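Local coordinates for N-deoxyribosyltransferase (Bacillus psychrosaccharolyticus, PDB 6EVS), which catalyses the transfer of the 2-deoxyribosyl group from one nucleobase to another, allowing the enzymatic synthesis of modified nucleosides, at residues Y5-F10 and A83-A88; E61-A66 and G87-L92; V96-P101 and L108-S113. All blocks are in the same frame, centred on the assembly; numbering follows the deposited sequence.

Contact 1. Residues Y5-F10 and A83-A88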
loop_
_atom_site.group_PDB
_atom_site.type_symbol
_atom_site.label_atom_id
_atom_site.label_comp_id
_atom_site.label_asym_id
_atom_site.label_seq_id
_atom_site.Cartn_x
_atom_site.Cartn_y
_atom_site.Cartn_z
ATOM N N TYR A 5 -1.748 1.557 -19.009
ATOM C CA TYR A 5 -2.449 0.281 -19.075
ATOM C C TYR A 5 -3.830 0.502 -19.671
ATOM O O TYR A 5 -4.629 1.247 -19.094
ATOM C CB TYR A 5 -2.579 -0.331 -17.683
ATOM C CG TYR A 5 -3.162 -1.733 -17.679
ATOM C CD1 TYR A 5 -2.325 -2.859 -17.734
ATOM C CD2 TYR A 5 -4.542 -1.944 -17.623
ATOM C CE1 TYR A 5 -2.865 -4.166 -17.742
ATOM C CE2 TYR A 5 -5.076 -3.225 -17.622
ATOM C CZ TYR A 5 -4.242 -4.331 -17.692
ATOM O OH TYR A 5 -4.803 -5.590 -17.658
ATOM N N LEU A 6 -4.141 -0.189 -20.775
ATOM C CA LEU A 6 -5.431 0.025 -21.456
ATOM C C LEU A 6 -6.421 -1.000 -20.917
ATOM O O LEU A 6 -6.378 -2.178 -21.292
ATOM C CB LEU A 6 -5.252 -0.078 -22.962
ATOM C CG LEU A 6 -6.492 0.062 -23.835
ATOM C CD1 LEU A 6 -7.205 1.376 -23.501
ATOM C CD2 LEU A 6 -6.063 0.008 -25.286
ATOM N N ALA A 7 -7.295 -0.572 -20.002
ATOM C CA ALA A 7 -8.303 -1.453 -19.409
ATOM C C ALA A 7 -9.598 -1.392 -20.229
ATOM O O ALA A 7 -10.320 -0.390 -20.199
ATOM C CB ALA A 7 -8.590 -1.076 -17.956
ATOM N N SER A 8 -9.939 -2.500 -20.892
ATOM C CA SER A 8 -11.159 -2.548 -21.694
ATOM C C SER A 8 -11.479 -3.994 -22.046
ATOM O O SER A 8 -10.556 -4.801 -22.199
ATOM C CB SER A 8 -11.014 -1.738 -22.986
ATOM O OG SER A 8 -12.126 -2.008 -23.878
ATOM N N PRO A 9 -12.750 -4.361 -22.206
ATOM C CA PRO A 9 -13.055 -5.648 -22.833
ATOM C C PRO A 9 -12.605 -5.633 -24.286
ATOM O O PRO A 9 -12.368 -4.577 -24.874
ATOM C CB PRO A 9 -14.583 -5.757 -22.718
ATOM C CG PRO A 9 -15.064 -4.329 -22.659
ATOM C CD PRO A 9 -13.968 -3.605 -21.864
ATOM N N PHE A 10 -12.486 -6.832 -24.870
ATOM C CA PHE A 10 -12.052 -6.955 -26.264
ATOM C C PHE A 10 -12.625 -8.231 -26.859
ATOM O O PHE A 10 -11.939 -8.974 -27.566
ATOM C CB PHE A 10 -10.526 -6.916 -26.398
ATOM C CG PHE A 10 -9.792 -7.812 -25.434
ATOM C CD1 PHE A 10 -9.393 -9.087 -25.817
ATOM C CD2 PHE A 10 -9.483 -7.373 -24.156
ATOM C CE1 PHE A 10 -8.710 -9.917 -24.943
ATOM C CE2 PHE A 10 -8.793 -8.186 -23.272
ATOM C CZ PHE A 10 -8.407 -9.468 -23.664
ATOM N N ALA A 83 -13.828 -3.118 -14.828
ATOM C CA ALA A 83 -14.182 -2.455 -13.573
ATOM C C ALA A 83 -13.266 -2.901 -12.431
ATOM O O ALA A 83 -12.819 -2.076 -11.621
ATOM C CB ALA A 83 -15.649 -2.744 -13.234
ATOM N N TRP A 84 -12.961 -4.204 -12.375
ATOM C CA TRP A 84 -12.003 -4.735 -11.396
ATOM C C TRP A 84 -10.642 -4.063 -11.545
ATOM O O TRP A 84 -10.012 -3.653 -10.551
ATOM C CB TRP A 84 -11.910 -6.266 -11.581
ATOM C CG TRP A 84 -11.107 -7.018 -10.531
ATOM C CD1 TRP A 84 -11.603 -7.731 -9.471
ATOM C CD2 TRP A 84 -9.678 -7.122 -10.451
ATOM N NE1 TRP A 84 -10.565 -8.252 -8.722
ATOM C CE2 TRP A 84 -9.376 -7.909 -9.309
ATOM C CE3 TRP A 84 -8.624 -6.643 -11.237
ATOM C CZ2 TRP A 84 -8.057 -8.229 -8.934
ATOM C CZ3 TRP A 84 -7.294 -6.949 -10.842
ATOM C CH2 TRP A 84 -7.038 -7.730 -9.702
ATOM N N GLU A 85 -10.173 -3.917 -12.782
ATOM C CA GLU A 85 -8.865 -3.303 -12.999
ATOM C C GLU A 85 -8.855 -1.828 -12.626
ATOM O O GLU A 85 -7.809 -1.314 -12.219
ATOM C CB GLU A 85 -8.433 -3.485 -14.455
ATOM C CG GLU A 85 -8.242 -4.963 -14.795
ATOM C CD GLU A 85 -8.008 -5.211 -16.269
ATOM O OE1 GLU A 85 -8.456 -4.407 -17.123
ATOM O OE2 GLU A 85 -7.379 -6.239 -16.571
ATOM N N LEU A 86 -9.975 -1.117 -12.777
ATOM C CA LEU A 86 -9.981 0.283 -12.324
ATOM C C LEU A 86 -9.989 0.377 -10.802
ATOM O O LEU A 86 -9.355 1.270 -10.237
ATOM C CB LEU A 86 -11.184 1.042 -12.909
ATOM C CG LEU A 86 -11.254 1.085 -14.434
ATOM C CD1 LEU A 86 -12.642 1.570 -14.867
ATOM C CD2 LEU A 86 -10.167 1.998 -14.998
ATOM N N GLY A 87 -10.693 -0.528 -10.117
ATOM C CA GLY A 87 -10.631 -0.532 -8.660
ATOM C C GLY A 87 -9.234 -0.854 -8.138
ATOM O O GLY A 87 -8.712 -0.181 -7.246
ATOM N N ALA A 88 -8.600 -1.892 -8.698
ATOM C CA ALA A 88 -7.211 -2.164 -8.340
ATOM C C ALA A 88 -6.321 -0.956 -8.619
ATOM O O ALA A 88 -5.510 -0.554 -7.770
ATOM C CB ALA A 88 -6.706 -3.396 -9.097
HETATM O O HOH W 1 -8.843 -4.983 -19.653
#
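Tyr5 and Ala7, on strand 3-7 of a flavodoxin-like parallel sheet, meet Glu85 of helix 80-91 in a buried strand-to-helix contact of that fold, one carboxylate oxygen bonded by Tyr5 OH and the other by water 1. Tyr5 OH donates a hydrogen bond to Glu85 OE2 at 2.9 Å, arriving from above the carboxylate plane and 61° out of it. The other oxygen, Glu85 OE1, lies at the edge of the ring and in its plane, 3.6 Å from Tyr5 CE2, while the ring and carboxylate planes stand 86° apart. The methyl Ala7 CB lies 3.4 Å from Glu85 OE1. Just past the end of the strand, water 1 accepts a hydrogen bond from Ser8 N at 3.0 Å and lies hydrogen-bonded to Glu85 OE1 at 2.6 Å. Beyond CG the Glu85 chain is extended, which carries its acid group across the gap to the strand. Tyr5 is itself packed against Asp59, His62 and Ile63 of helix 49-65 and meets the ring of Phe34, and Met109 of the second subunit packs on Glu85. Strand 68-72 flanks strand 3-7 through the backbone bonds of Tyr5 and Ala7 with Phe70.

Contact 2. Residues E61-A66 and G87-L92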
loop_
_atom_site.group_PDB
_atom_site.type_symbol
_atom_site.label_atom_id
_atom_site.label_comp_id
_atom_site.label_asym_id
_atom_site.label_seq_id
_atom_site.Cartn_x
_atom_site.Cartn_y
_atom_site.Cartn_z
ATOM N N GLU A 61 0.807 -7.171 -13.139
ATOM C CA GLU A 61 2.141 -6.578 -13.157
ATOM C C GLU A 61 2.195 -5.363 -14.085
ATOM O O GLU A 61 2.882 -4.376 -13.783
ATOM C CB GLU A 61 3.195 -7.619 -13.558
ATOM C CG GLU A 61 4.579 -7.285 -13.043
ATOM C CD GLU A 61 4.665 -7.332 -11.522
ATOM O OE1 GLU A 61 5.563 -6.682 -10.962
ATOM O OE2 GLU A 61 3.830 -8.009 -10.882
ATOM N N HIS A 62 1.448 -5.387 -15.202
ATOM C CA HIS A 62 1.500 -4.235 -16.091
ATOM C C HIS A 62 0.621 -3.081 -15.615
ATOM O O HIS A 62 0.872 -1.932 -15.997
ATOM C CB HIS A 62 1.157 -4.646 -17.519
ATOM C CG HIS A 62 2.330 -5.218 -18.245
ATOM N ND1 HIS A 62 2.675 -6.550 -18.162
ATOM C CD2 HIS A 62 3.282 -4.630 -19.008
ATOM C CE1 HIS A 62 3.753 -6.769 -18.896
ATOM N NE2 HIS A 62 4.151 -5.620 -19.410
ATOM N N ILE A 63 -0.372 -3.344 -14.770
ATOM C CA ILE A 63 -1.025 -2.231 -14.085
ATOM C C ILE A 63 -0.042 -1.572 -13.135
ATOM O O ILE A 63 0.024 -0.339 -13.036
ATOM C CB ILE A 63 -2.282 -2.701 -13.327
ATOM C CG1 ILE A 63 -3.286 -3.383 -14.253
ATOM C CG2 ILE A 63 -2.934 -1.519 -12.607
ATOM C CD1 ILE A 63 -4.519 -3.823 -13.480
ATOM N N LYS A 64 0.746 -2.388 -12.428
ATOM C CA LYS A 64 1.748 -1.860 -11.502
ATOM C C LYS A 64 2.855 -1.110 -12.236
ATOM O O LYS A 64 3.363 -0.090 -11.736
ATOM C CB LYS A 64 2.321 -3.004 -10.671
ATOM C CG LYS A 64 1.361 -3.504 -9.614
ATOM C CD LYS A 64 1.667 -4.932 -9.205
ATOM C CE LYS A 64 0.703 -5.378 -8.117
ATOM N NZ LYS A 64 1.081 -6.674 -7.491
ATOM N N TRP A 65 3.245 -1.602 -13.421
ATOM C CA TRP A 65 4.272 -0.958 -14.242
ATOM C C TRP A 65 3.804 0.380 -14.827
ATOM O O TRP A 65 4.625 1.275 -15.064
ATOM C CB TRP A 65 4.678 -1.940 -15.342
ATOM C CG TRP A 65 5.226 -1.430 -16.665
ATOM C CD1 TRP A 65 6.548 -1.349 -17.032
ATOM C CD2 TRP A 65 4.463 -1.000 -17.816
ATOM N NE1 TRP A 65 6.651 -0.894 -18.330
ATOM C CE2 TRP A 65 5.390 -0.667 -18.831
ATOM C CE3 TRP A 65 3.088 -0.881 -18.089
ATOM C CZ2 TRP A 65 4.986 -0.190 -20.096
ATOM C CZ3 TRP A 65 2.684 -0.404 -19.354
ATOM C CH2 TRP A 65 3.632 -0.060 -20.334
ATOM N N ALA A 66 2.501 0.526 -15.064
ATOM C CA ALA A 66 1.953 1.691 -15.746
ATOM C C ALA A 66 1.989 2.935 -14.853
ATOM O O ALA A 66 1.894 2.841 -13.628
ATOM C CB ALA A 66 0.500 1.426 -16.148
ATOM N N GLY A 87 -10.693 -0.528 -10.117
ATOM C CA GLY A 87 -10.631 -0.532 -8.660
ATOM C C GLY A 87 -9.234 -0.854 -8.138
ATOM O O GLY A 87 -8.712 -0.181 -7.246
ATOM N N ALA A 88 -8.600 -1.892 -8.698
ATOM C CA ALA A 88 -7.211 -2.164 -8.340
ATOM C C ALA A 88 -6.321 -0.956 -8.619
ATOM O O ALA A 88 -5.510 -0.554 -7.770
ATOM C CB ALA A 88 -6.706 -3.396 -9.097
ATOM N N SER A 89 -6.458 -0.366 -9.811
ATOM C CA SER A 89 -5.642 0.792 -10.185
ATOM C C SER A 89 -5.754 1.904 -9.161
ATOM O O SER A 89 -4.747 2.516 -8.783
ATOM C CB SER A 89 -6.054 1.316 -11.572
ATOM O OG SER A 89 -5.708 0.352 -12.569
ATOM N N TYR A 90 -6.982 2.215 -8.747
ATOM C CA TYR A 90 -7.215 3.293 -7.792
ATOM C C TYR A 90 -6.468 3.045 -6.490
ATOM O O TYR A 90 -5.767 3.932 -5.989
ATOM C CB TYR A 90 -8.716 3.429 -7.529
ATOM C CG TYR A 90 -9.044 4.557 -6.576
ATOM C CD1 TYR A 90 -8.927 5.883 -6.977
ATOM C CD2 TYR A 90 -9.467 4.297 -5.277
ATOM C CE1 TYR A 90 -9.243 6.928 -6.115
ATOM C CE2 TYR A 90 -9.769 5.336 -4.405
ATOM C CZ TYR A 90 -9.665 6.638 -4.833
ATOM O OH TYR A 90 -9.956 7.658 -3.959
ATOM N N ILE A 91 -6.595 1.839 -5.926
ATOM C CA ILE A 91 -5.845 1.545 -4.701
ATOM C C ILE A 91 -4.344 1.585 -4.962
ATOM O O ILE A 91 -3.571 2.020 -4.098
ATOM C CB ILE A 91 -6.269 0.200 -4.082
ATOM C CG1 ILE A 91 -7.790 0.166 -3.838
ATOM C CG2 ILE A 91 -5.466 -0.055 -2.757
ATOM C CD1 ILE A 91 -8.307 1.350 -2.993
ATOM N N LEU A 92 -3.897 1.151 -6.140
ATOM C CA LEU A 92 -2.465 1.193 -6.436
ATOM C C LEU A 92 -1.963 2.612 -6.673
ATOM O O LEU A 92 -0.764 2.802 -6.905
ATOM C CB LEU A 92 -2.153 0.329 -7.658
ATOM C CG LEU A 92 -2.216 -1.205 -7.505
ATOM C CD1 LEU A 92 -2.212 -1.867 -8.876
ATOM C CD2 LEU A 92 -1.016 -1.671 -6.649
#
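Ile63 and Leu92 join the C-terminal ends of two helices of the flavodoxin-like fold, 49-65 and 80-91, which both pack near Tyr5 of strand 3-7. The apolar contacts carry most of the join. Ile63 CG2 meets Leu92 CD1 at 3.8 Å, the two side chains crossing at about a right angle. That methyl faces the partner helix because CG2 is anti to the backbone N, with CG1 lying beside it (chi1 -57°). Leu92 CD1 also touches the aliphatic root of Lys64, at CG 4.0 Å away, so one methyl serves two residues of successive positions on helix 49-65. Around this patch, Ile91 of the second subunit packs on Leu92, and Gly93 of the third packs on Lys64.

No hydrogen bond links 61-66 to 87-92. Backbone bonds run within each segment instead, and His62 NE2 bonds to Thr131 O of the third subunit. Trp65 N bonds to Glu61 O at 2.8 Å and Leu92 N to Ala88 O at 2.9 Å, both of them i to i+4 backbone bonds. Lys94 NZ takes up the carbonyl oxygens of Lys64 and Ala66 where helix 49-65 ends. Mixed in character is the approach of Ser89: its hydroxyl is engaged by Glu85 O and Thr69 OG1, and the same OG lies 3.3 Å from Ile63 CG2.

Contact 3. Residues V96-P101 and L108-S113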
loop_
_atom_site.group_PDB
_atom_site.type_symbol
_atom_site.label_atom_id
_atom_site.label_comp_id
_atom_site.label_asym_id
_atom_site.label_seq_id
_atom_site.Cartn_x
_atom_site.Cartn_y
_atom_site.Cartn_z
ATOM N N VAL A 96 -6.569 7.329 -12.891
ATOM C CA VAL A 96 -7.471 6.639 -13.807
ATOM C C VAL A 96 -8.050 7.643 -14.790
ATOM O O VAL A 96 -8.652 8.641 -14.384
ATOM C CB VAL A 96 -8.594 5.905 -13.055
ATOM C CG1 VAL A 96 -9.672 5.471 -14.039
ATOM C CG2 VAL A 96 -8.042 4.717 -12.310
ATOM N N MET A 97 -7.875 7.370 -16.082
ATOM C CA MET A 97 -8.583 8.066 -17.140
ATOM C C MET A 97 -9.640 7.144 -17.737
ATOM O O MET A 97 -9.416 5.940 -17.887
ATOM C CB MET A 97 -7.638 8.556 -18.241
ATOM C CG MET A 97 -6.709 9.722 -17.798
ATOM S SD MET A 97 -5.293 9.757 -18.892
ATOM C CE MET A 97 -5.599 11.003 -20.095
ATOM N N LEU A 98 -10.790 7.709 -18.078
ATOM C CA LEU A 98 -11.908 6.902 -18.541
ATOM C C LEU A 98 -12.487 7.519 -19.803
ATOM O O LEU A 98 -12.653 8.741 -19.893
ATOM C CB LEU A 98 -12.983 6.774 -17.450
ATOM C CG LEU A 98 -14.046 5.685 -17.628
ATOM C CD1 LEU A 98 -13.447 4.310 -17.386
ATOM C CD2 LEU A 98 -15.237 5.924 -16.706
ATOM N N PHE A 99 -12.775 6.663 -20.778
ATOM C CA PHE A 99 -13.409 7.050 -22.023
ATOM C C PHE A 99 -14.722 6.287 -22.140
ATOM O O PHE A 99 -14.745 5.061 -22.001
ATOM C CB PHE A 99 -12.499 6.760 -23.229
ATOM C CG PHE A 99 -13.105 7.172 -24.552
ATOM C CD1 PHE A 99 -13.854 6.280 -25.288
ATOM C CD2 PHE A 99 -12.926 8.456 -25.047
ATOM C CE1 PHE A 99 -14.430 6.662 -26.496
ATOM C CE2 PHE A 99 -13.497 8.841 -26.258
ATOM C CZ PHE A 99 -14.240 7.945 -26.980
ATOM N N SER A 100 -15.815 6.998 -22.378
ATOM C CA SER A 100 -17.098 6.304 -22.533
ATOM C C SER A 100 -17.633 6.531 -23.939
ATOM O O SER A 100 -17.973 7.677 -24.290
ATOM C CB SER A 100 -18.116 6.764 -21.479
ATOM O OG SER A 100 -19.397 6.174 -21.676
ATOM N N PRO A 101 -17.712 5.495 -24.777
ATOM C CA PRO A 101 -18.231 5.690 -26.146
ATOM C C PRO A 101 -19.702 6.082 -26.191
ATOM O O PRO A 101 -20.161 6.584 -27.226
ATOM C CB PRO A 101 -18.004 4.319 -26.814
ATOM C CG PRO A 101 -16.989 3.611 -25.947
ATOM C CD PRO A 101 -17.227 4.120 -24.553
ATOM N N LEU A 108 -21.207 5.083 -9.454
ATOM C CA LEU A 108 -20.487 6.121 -8.712
ATOM C C LEU A 108 -19.172 5.624 -8.109
ATOM O O LEU A 108 -18.312 6.447 -7.761
ATOM C CB LEU A 108 -21.367 6.725 -7.607
ATOM C CG LEU A 108 -21.885 5.945 -6.396
ATOM C CD1 LEU A 108 -20.841 5.906 -5.264
ATOM C CD2 LEU A 108 -23.182 6.590 -5.900
ATOM N N MET A 109 -18.984 4.316 -7.944
ATOM C CA MET A 109 -17.654 3.895 -7.491
ATOM C C MET A 109 -16.606 4.204 -8.553
ATOM O O MET A 109 -15.479 4.586 -8.220
ATOM C CB MET A 109 -17.635 2.407 -7.113
ATOM C CG MET A 109 -18.661 2.033 -6.027
ATOM S SD MET A 109 -18.508 3.016 -4.504
ATOM C CE MET A 109 -16.891 2.452 -3.929
ATOM N N ILE A 110 -16.984 4.128 -9.829
ATOM C CA ILE A 110 -16.057 4.430 -10.914
ATOM C C ILE A 110 -15.933 5.935 -11.129
ATOM O O ILE A 110 -14.820 6.476 -11.198
ATOM C CB ILE A 110 -16.506 3.704 -12.197
ATOM C CG1 ILE A 110 -16.276 2.193 -12.043
ATOM C CG2 ILE A 110 -15.772 4.263 -13.407
ATOM C CD1 ILE A 110 -16.715 1.388 -13.248
ATOM N N THR A 111 -17.068 6.645 -11.223
ATOM C CA THR A 111 -16.994 8.085 -11.484
ATOM C C THR A 111 -16.305 8.844 -10.358
ATOM O O THR A 111 -15.670 9.876 -10.609
ATOM C CB THR A 111 -18.386 8.674 -11.708
ATOM O OG1 THR A 111 -19.094 8.703 -10.464
ATOM C CG2 THR A 111 -19.156 7.838 -12.697
ATOM N N ASP A 112 -16.433 8.379 -9.116
ATOM C CA ASP A 112 -15.792 9.072 -7.997
ATOM C C ASP A 112 -14.328 8.675 -7.812
ATOM O O ASP A 112 -13.664 9.203 -6.907
ATOM C CB ASP A 112 -16.570 8.807 -6.705
ATOM C CG ASP A 112 -17.911 9.527 -6.673
ATOM O OD1 ASP A 112 -18.949 8.928 -7.044
ATOM O OD2 ASP A 112 -17.928 10.709 -6.290
ATOM N N SER A 113 -13.828 7.752 -8.638
ATOM C CA SER A 113 -12.458 7.242 -8.596
ATOM C C SER A 113 -11.608 7.701 -9.763
ATOM O O SER A 113 -10.438 7.317 -9.836
ATOM C CB SER A 113 -12.431 5.702 -8.648
ATOM O OG SER A 113 -13.390 5.104 -7.829
HETATM O O HOH W 2 -8.029 8.152 -10.423
#
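Leu98 and Ile110 form the tight part of this contact, meeting through a single pair of methyls: Leu98 CD2 stands 3.7 Å from Ile110 CG2, with the two side chains crossing at about a right angle. Both side chains are set up for this by their torsions. Ile110 CG2 is anti to the backbone N while its CG1 branch lies beside that nitrogen, and Leu98 swings CG anti to the backbone N (chi1 -165°), sending its branched end toward the helix. The backbones themselves stay apart, since even the nearest CA atoms at this level, those of Leu98 and Thr111, are 8.8 Å from each other; side chains alone span the gap.

The two segments belong to the beta-alpha-beta unit made of strand 96-99, helix 108-111 and strand 116-118, in which the short helix lies in the crossover between the two parallel strands. Leu86 of helix 80-91 touches both Val96 and Leu98, and Thr80 of the second subunit packs on Ile110.

At the other end the fit is looser and partly made by solvent. Although the backbones come nearer here, with the CA atoms of Val96 and Ser113 7.2 Å apart, no side-chain pair is closely matched: Val96 CB is 4.0 Å from Ser113 O, a loose approach of a side-chain carbon to a backbone oxygen. Water 2 joins the two backbones instead. It accepts a hydrogen bond from Val96 N at 3.0 Å and donates one to Ser113 O at 2.6 Å, so the start of the strand and Ser113, two residues past the helix, are held through an intermediary. Ser113 N bonds to Ile110 O at 3.0 Å, an i to i+3 backbone bond.

How the contacts relate
From the N terminus, strand 3-7 opens contact 1, which closes a long loop of 72 residues when helix 80-91 returns to it. Contact 2 opens inside that loop, at the end of helix 49-65, and closes just beyond contact 1 on the same helix, the two sharing Gly87 and Ala88; their loops therefore overlap rather than nest. Contact 3 follows in series, closing a short loop of six residues within the next beta-alpha-beta unit. Helix 80-91 serves contacts 1 and 2, and reaches contact 3 through Leu86 and Ser89; Ile63 of helix 49-65 lies against Tyr5 and Glu85. Each contact also touches the second subunit.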